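Local coordinates for nisin immunity protein (Lactococcus lactis subsp. lactis, PDB 5XHB), which helps protect its lactococcal host against nisin supplied from outside, as a lipoprotein of the cell membrane that is seen here in a lipid-free form, at residues R130-M135 and E209-E214; E198-R203 and D217-A222. All coordinates share one frame; numbering follows the deposited sequence.

Contact 1 (R130-M135 and E209-E214); sequences RKIDYM and EAFAVE. With SO4 (sulfate ion), chain B.
I132 fills the dip between two side chains of the facing strand, F211 and V213, and its two branches divide the work. CG2 comes up to the rim of the phenylalanine ring near the ring plane, 3.8 Å from CZ of F211, while CD1 runs down to the fork of V213 and meets CG2 of that residue tip to tip at 3.5 Å. The valine fork straddles this methyl, since V213 CG1 lies 3.8 Å from the same I132 CD1; for two carbons the closer approach is tight. CG1 of I132 lies opposite the carbonyl carbon (chi1 -72°), with the chain extended beyond it, and this carries CD1 far enough to reach the valine. On its other flank F211 is met more loosely by Y134, whose CD2 stays 4.4 Å from CE2 of F211. The tyrosine ring reaches past this apolar patch, and its OH donates a 2.8 Å hydrogen bond to O2 of a sulfate, probably from the crystallisation liquor, which R107 and T208 also bind. Strands 131-134 and 210-215 are not neighbours: they belong to one antiparallel sheet that curls over itself, and the short segments pass 10.4 Å apart at 128°. F122 stacks on Y134 and stands edge-to-face to F211, while strands 137-145 and 218-224 lie between the two in the sheet and close the buried interior with Y139, I141 and A222.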
loop_
_atom_site.group_PDB
_atom_site.type_symbol
_atom_site.label_atom_id
_atom_site.label_comp_id
_atom_site.label_asym_id
_atom_site.label_seq_id
_atom_site.Cartn_x
_atom_site.Cartn_y
_atom_site.Cartn_z
ATOM N N ARG A 130 7.157 16.340 -9.911
ATOM C CA ARG A 130 8.104 15.236 -9.799
ATOM C C ARG A 130 7.745 14.360 -8.612
ATOM O O ARG A 130 8.500 13.468 -8.242
ATOM C CB ARG A 130 9.539 15.753 -9.667
ATOM C CG ARG A 130 9.964 16.672 -10.831
ATOM C CD ARG A 130 11.056 17.656 -10.410
ATOM N NE ARG A 130 10.689 18.413 -9.207
ATOM C CZ ARG A 130 11.493 19.266 -8.582
ATOM N NH1 ARG A 130 12.717 19.490 -9.047
ATOM N NH2 ARG A 130 11.079 19.902 -7.494
ATOM N N LYS A 131 6.577 14.612 -8.027
ATOM C CA LYS A 131 6.125 13.862 -6.863
ATOM C C LYS A 131 4.738 13.282 -7.065
ATOM O O LYS A 131 3.930 13.817 -7.823
ATOM C CB LYS A 131 6.131 14.756 -5.613
ATOM C CG LYS A 131 7.539 15.074 -5.118
ATOM C CD LYS A 131 7.524 15.965 -3.872
ATOM C CE LYS A 131 8.947 16.196 -3.362
ATOM N NZ LYS A 131 8.971 17.060 -2.130
ATOM N N ILE A 132 4.477 12.176 -6.377
ATOM C CA ILE A 132 3.190 11.515 -6.432
ATOM C C ILE A 132 2.639 11.359 -5.028
ATOM O O ILE A 132 3.377 11.001 -4.106
ATOM C CB ILE A 132 3.302 10.138 -7.117
ATOM C CG1 ILE A 132 3.533 10.351 -8.611
ATOM C CG2 ILE A 132 2.034 9.310 -6.900
ATOM C CD1 ILE A 132 3.603 9.095 -9.379
ATOM N N ASP A 133 1.352 11.655 -4.875
ATOM C CA ASP A 133 0.654 11.479 -3.599
ATOM C C ASP A 133 -0.028 10.115 -3.552
ATOM O O ASP A 133 -0.737 9.734 -4.490
ATOM C CB ASP A 133 -0.401 12.566 -3.390
ATOM C CG ASP A 133 0.153 13.974 -3.545
ATOM O OD1 ASP A 133 1.383 14.170 -3.448
ATOM O OD2 ASP A 133 -0.663 14.887 -3.773
ATOM N N TYR A 134 0.167 9.392 -2.454
ATOM C CA TYR A 134 -0.458 8.087 -2.286
ATOM C C TYR A 134 -0.604 7.735 -0.806
ATOM O O TYR A 134 0.369 7.784 -0.051
ATOM C CB TYR A 134 0.353 7.002 -3.005
ATOM C CG TYR A 134 -0.103 5.587 -2.688
ATOM C CD1 TYR A 134 -1.345 5.132 -3.109
ATOM C CD2 TYR A 134 0.716 4.713 -1.979
ATOM C CE1 TYR A 134 -1.768 3.842 -2.835
ATOM C CE2 TYR A 134 0.299 3.415 -1.691
ATOM C CZ TYR A 134 -0.942 2.990 -2.127
ATOM O OH TYR A 134 -1.370 1.717 -1.848
HETATM N N MSE A 135 -1.818 7.382 -0.400
HETATM C CA MSE A 135 -2.077 6.933 0.978
HETATM C C MSE A 135 -1.635 7.934 2.039
HETATM O O MSE A 135 -1.161 7.541 3.108
HETATM C CB MSE A 135 -1.390 5.592 1.244
HETATM C CG MSE A 135 -2.152 4.399 0.715
HETATM SE SE MSE A 135 -3.843 4.140 1.671
HETATM C CE MSE A 135 -3.082 3.725 3.437
ATOM N N GLU A 209 6.062 1.599 0.682
ATOM C CA GLU A 209 7.519 1.762 0.660
ATOM C C GLU A 209 7.997 2.423 -0.631
ATOM O O GLU A 209 8.743 3.405 -0.615
ATOM C CB GLU A 209 8.247 0.422 0.772
ATOM C CG GLU A 209 8.067 -0.414 2.027
ATOM C CD GLU A 209 8.707 -1.792 1.835
ATOM O OE1 GLU A 209 9.921 -1.834 1.511
ATOM O OE2 GLU A 209 8.003 -2.818 1.948
ATOM N N ALA A 210 7.580 1.843 -1.750
ATOM C CA ALA A 210 8.025 2.296 -3.062
ATOM C C ALA A 210 7.129 1.733 -4.141
ATOM O O ALA A 210 6.467 0.707 -3.947
ATOM C CB ALA A 210 9.472 1.874 -3.325
ATOM N N PHE A 211 7.117 2.404 -5.286
ATOM C CA PHE A 211 6.466 1.836 -6.455
ATOM C C PHE A 211 7.141 2.355 -7.709
ATOM O O PHE A 211 8.049 3.190 -7.625
ATOM C CB PHE A 211 4.968 2.146 -6.459
ATOM C CG PHE A 211 4.634 3.602 -6.216
ATOM C CD1 PHE A 211 4.523 4.490 -7.276
ATOM C CD2 PHE A 211 4.411 4.072 -4.927
ATOM C CE1 PHE A 211 4.217 5.831 -7.051
ATOM C CE2 PHE A 211 4.108 5.404 -4.690
ATOM C CZ PHE A 211 4.012 6.287 -5.757
ATOM N N ALA A 212 6.730 1.834 -8.863
ATOM C CA ALA A 212 7.345 2.219 -10.127
ATOM C C ALA A 212 6.395 3.079 -10.952
ATOM O O ALA A 212 5.213 2.767 -11.066
ATOM C CB ALA A 212 7.753 0.982 -10.919
ATOM N N VAL A 213 6.903 4.174 -11.503
ATOM C CA VAL A 213 6.072 5.040 -12.338
ATOM C C VAL A 213 6.688 5.145 -13.718
ATOM O O VAL A 213 7.869 5.452 -13.847
ATOM C CB VAL A 213 5.935 6.466 -11.741
ATOM C CG1 VAL A 213 4.853 7.265 -12.518
ATOM C CG2 VAL A 213 5.610 6.391 -10.269
ATOM N N GLU A 214 5.889 4.881 -14.745
ATOM C CA GLU A 214 6.321 5.049 -16.120
ATOM C C GLU A 214 6.412 6.540 -16.455
ATOM O O GLU A 214 5.404 7.252 -16.419
ATOM C CB GLU A 214 5.342 4.336 -17.060
ATOM C CG GLU A 214 5.929 3.887 -18.370
ATOM C CD GLU A 214 5.004 2.938 -19.123
ATOM O OE1 GLU A 214 3.768 2.952 -18.877
ATOM O OE2 GLU A 214 5.518 2.181 -19.970
HETATM S S SO4 B . 0.445 -1.315 0.523
HETATM O O1 SO4 B . 0.977 -2.282 -0.459
HETATM O O2 SO4 B . -0.357 -0.306 -0.162
HETATM O O3 SO4 B . -0.396 -1.991 1.510
HETATM O O4 SO4 B . 1.591 -0.692 1.176
#

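Contact 2 (E198-R203 and D217-A222); sequences EIHSIR and DDFKLA
F219 and H200 set their rings almost perpendicular, planes 87° apart and centroids separated by 5.1 Å. The touching corner is CE1 of F219, 3.5 Å from CD2 of H200, with the phenylalanine's CZ next along toward the imidazole NE2. That nitrogen donates a nearly straight hydrogen bond (167°) to OE1 of E198, 2.7 Å away; the acceptor lies close to the imidazole plane and is approached on its anti side. A second grip comes from ND1, bonded to the carbonyl oxygen of G152, so both ring nitrogens are engaged and rotation of the imidazole is restrained. E198 also borders the phenylalanine directly, its carbonyl O being 3.7 Å from CE1 of F219 and its carboxylate plane tilted 54° to the ring. Farther along, I202 and L221 cross at about a right angle and meet through their CD1 methyls at 3.5 Å; with CG anti to its backbone N, the leucine swings its end back toward the isoleucine. Strand 210-215 separates strands 191-202 and 218-224 in the sheet, so the contacts are made over it, between second neighbours. These three strands follow one another in the chain and in the sheet as an antiparallel meander, within the region matching the Spa1 C-terminal family, and the contact joins the meander's two outer strands on one face.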
loop_
_atom_site.group_PDB
_atom_site.type_symbol
_atom_site.label_atom_id
_atom_site.label_comp_id
_atom_site.label_asym_id
_atom_site.label_seq_id
_atom_site.Cartn_x
_atom_site.Cartn_y
_atom_site.Cartn_z
ATOM N N GLU A 198 1.957 3.931 -16.716
ATOM C CA GLU A 198 1.433 2.989 -15.728
ATOM C C GLU A 198 2.132 3.126 -14.387
ATOM O O GLU A 198 3.259 3.611 -14.312
ATOM C CB GLU A 198 1.583 1.557 -16.237
ATOM C CG GLU A 198 0.820 1.298 -17.508
ATOM C CD GLU A 198 0.939 -0.135 -17.985
ATOM O OE1 GLU A 198 1.778 -0.905 -17.455
ATOM O OE2 GLU A 198 0.188 -0.488 -18.909
ATOM N N ILE A 199 1.458 2.669 -13.338
ATOM C CA ILE A 199 2.089 2.497 -12.034
ATOM C C ILE A 199 2.073 1.008 -11.697
ATOM O O ILE A 199 1.057 0.335 -11.884
ATOM C CB ILE A 199 1.381 3.321 -10.934
ATOM C CG1 ILE A 199 1.690 4.807 -11.154
ATOM C CG2 ILE A 199 1.885 2.906 -9.547
ATOM C CD1 ILE A 199 0.835 5.726 -10.391
ATOM N N HIS A 200 3.226 0.495 -11.279
ATOM C CA HIS A 200 3.352 -0.896 -10.862
ATOM C C HIS A 200 3.956 -0.968 -9.489
ATOM O O HIS A 200 4.768 -0.123 -9.111
ATOM C CB HIS A 200 4.253 -1.700 -11.807
ATOM C CG HIS A 200 3.663 -1.956 -13.155
ATOM N ND1 HIS A 200 3.293 -3.214 -13.573
ATOM C CD2 HIS A 200 3.398 -1.122 -14.191
ATOM C CE1 HIS A 200 2.833 -3.150 -14.812
ATOM N NE2 HIS A 200 2.885 -1.892 -15.208
ATOM N N SER A 201 3.579 -2.012 -8.758
ATOM C CA SER A 201 4.313 -2.407 -7.560
ATOM C C SER A 201 5.746 -2.771 -7.920
ATOM O O SER A 201 6.041 -3.089 -9.072
ATOM C CB SER A 201 3.632 -3.623 -6.907
ATOM O OG SER A 201 2.260 -3.352 -6.690
ATOM N N ILE A 202 6.626 -2.763 -6.927
ATOM C CA ILE A 202 7.969 -3.285 -7.108
ATOM C C ILE A 202 8.050 -4.583 -6.288
ATOM O O ILE A 202 7.663 -4.603 -5.125
ATOM C CB ILE A 202 9.017 -2.262 -6.668
ATOM C CG1 ILE A 202 9.024 -1.082 -7.648
ATOM C CG2 ILE A 202 10.405 -2.884 -6.559
ATOM C CD1 ILE A 202 9.832 0.071 -7.158
ATOM N N ARG A 203 8.506 -5.666 -6.908
ATOM C CA ARG A 203 8.499 -6.972 -6.236
ATOM C C ARG A 203 9.293 -6.915 -4.941
ATOM O O ARG A 203 10.385 -6.361 -4.911
ATOM C CB ARG A 203 9.068 -8.047 -7.152
ATOM C CG ARG A 203 8.331 -8.164 -8.453
ATOM C CD ARG A 203 8.822 -9.351 -9.260
ATOM N NE ARG A 203 8.652 -9.087 -10.684
ATOM C CZ ARG A 203 9.054 -9.903 -11.651
ATOM N NH1 ARG A 203 9.627 -11.061 -11.347
ATOM N NH2 ARG A 203 8.885 -9.562 -12.919
ATOM N N ASP A 217 9.642 6.980 -21.574
ATOM C CA ASP A 217 9.821 5.613 -22.040
ATOM C C ASP A 217 10.490 4.660 -21.051
ATOM O O ASP A 217 11.036 3.639 -21.470
ATOM C CB ASP A 217 10.629 5.603 -23.339
ATOM C CG ASP A 217 9.889 6.268 -24.475
ATOM O OD1 ASP A 217 8.868 5.710 -24.917
ATOM O OD2 ASP A 217 10.315 7.350 -24.909
ATOM N N ASP A 218 10.473 4.960 -19.759
ATOM C CA ASP A 218 10.862 3.893 -18.837
ATOM C C ASP A 218 10.349 4.069 -17.430
ATOM O O ASP A 218 9.932 5.154 -17.010
ATOM C CB ASP A 218 12.389 3.687 -18.811
ATOM C CG ASP A 218 13.107 4.715 -18.008
ATOM O OD1 ASP A 218 12.769 5.906 -18.178
ATOM O OD2 ASP A 218 14.009 4.327 -17.209
ATOM N N PHE A 219 10.378 2.960 -16.701
ATOM C CA PHE A 219 9.848 2.936 -15.354
ATOM C C PHE A 219 10.875 3.488 -14.385
ATOM O O PHE A 219 12.028 3.045 -14.373
ATOM C CB PHE A 219 9.436 1.521 -14.978
ATOM C CG PHE A 219 8.111 1.118 -15.558
ATOM C CD1 PHE A 219 6.930 1.504 -14.932
ATOM C CD2 PHE A 219 8.046 0.373 -16.724
ATOM C CE1 PHE A 219 5.700 1.136 -15.466
ATOM C CE2 PHE A 219 6.820 0.008 -17.266
ATOM C CZ PHE A 219 5.647 0.397 -16.635
ATOM N N LYS A 220 10.451 4.467 -13.583
ATOM C CA LYS A 220 11.317 5.087 -12.583
ATOM C C LYS A 220 10.879 4.727 -11.164
ATOM O O LYS A 220 9.691 4.578 -10.895
ATOM C CB LYS A 220 11.298 6.612 -12.732
ATOM C CG LYS A 220 11.738 7.115 -14.103
ATOM C CD LYS A 220 13.166 6.672 -14.426
ATOM C CE LYS A 220 13.749 7.509 -15.586
ATOM N NZ LYS A 220 14.911 6.862 -16.266
ATOM N N LEU A 221 11.845 4.659 -10.254
ATOM C CA LEU A 221 11.587 4.349 -8.856
ATOM C C LEU A 221 11.055 5.551 -8.100
ATOM O O LEU A 221 11.661 6.630 -8.130
ATOM C CB LEU A 221 12.882 3.845 -8.203
ATOM C CG LEU A 221 12.887 3.806 -6.674
ATOM C CD1 LEU A 221 11.882 2.784 -6.203
ATOM C CD2 LEU A 221 14.294 3.493 -6.144
ATOM N N ALA A 222 9.917 5.365 -7.432
ATOM C CA ALA A 222 9.319 6.381 -6.578
ATOM C C ALA A 222 9.416 5.935 -5.126
ATOM O O ALA A 222 8.984 4.831 -4.790
ATOM C CB ALA A 222 7.858 6.625 -6.952
#

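Contacts 1 and 2 have centres about 8 Å apart and share a single antiparallel sheet, and all four segments belong to the Spa1 C-terminal domain. Along the chain the segments alternate: 130-135, 198-203, 209-214, then 217-222. Strand 210-215 is the common element, since it supplies one side of contact 1 and runs between the two strands of contact 2. Probable backbone hydrogen bonds tie it to both, A212 N to H200 O and V213 O to K220 N, each at 2.8 Å. Its F211 and V213 face the buried interior, whereas contact 2 lies nearer the surface, so the curled sheet is packed on both its inner and outer sides.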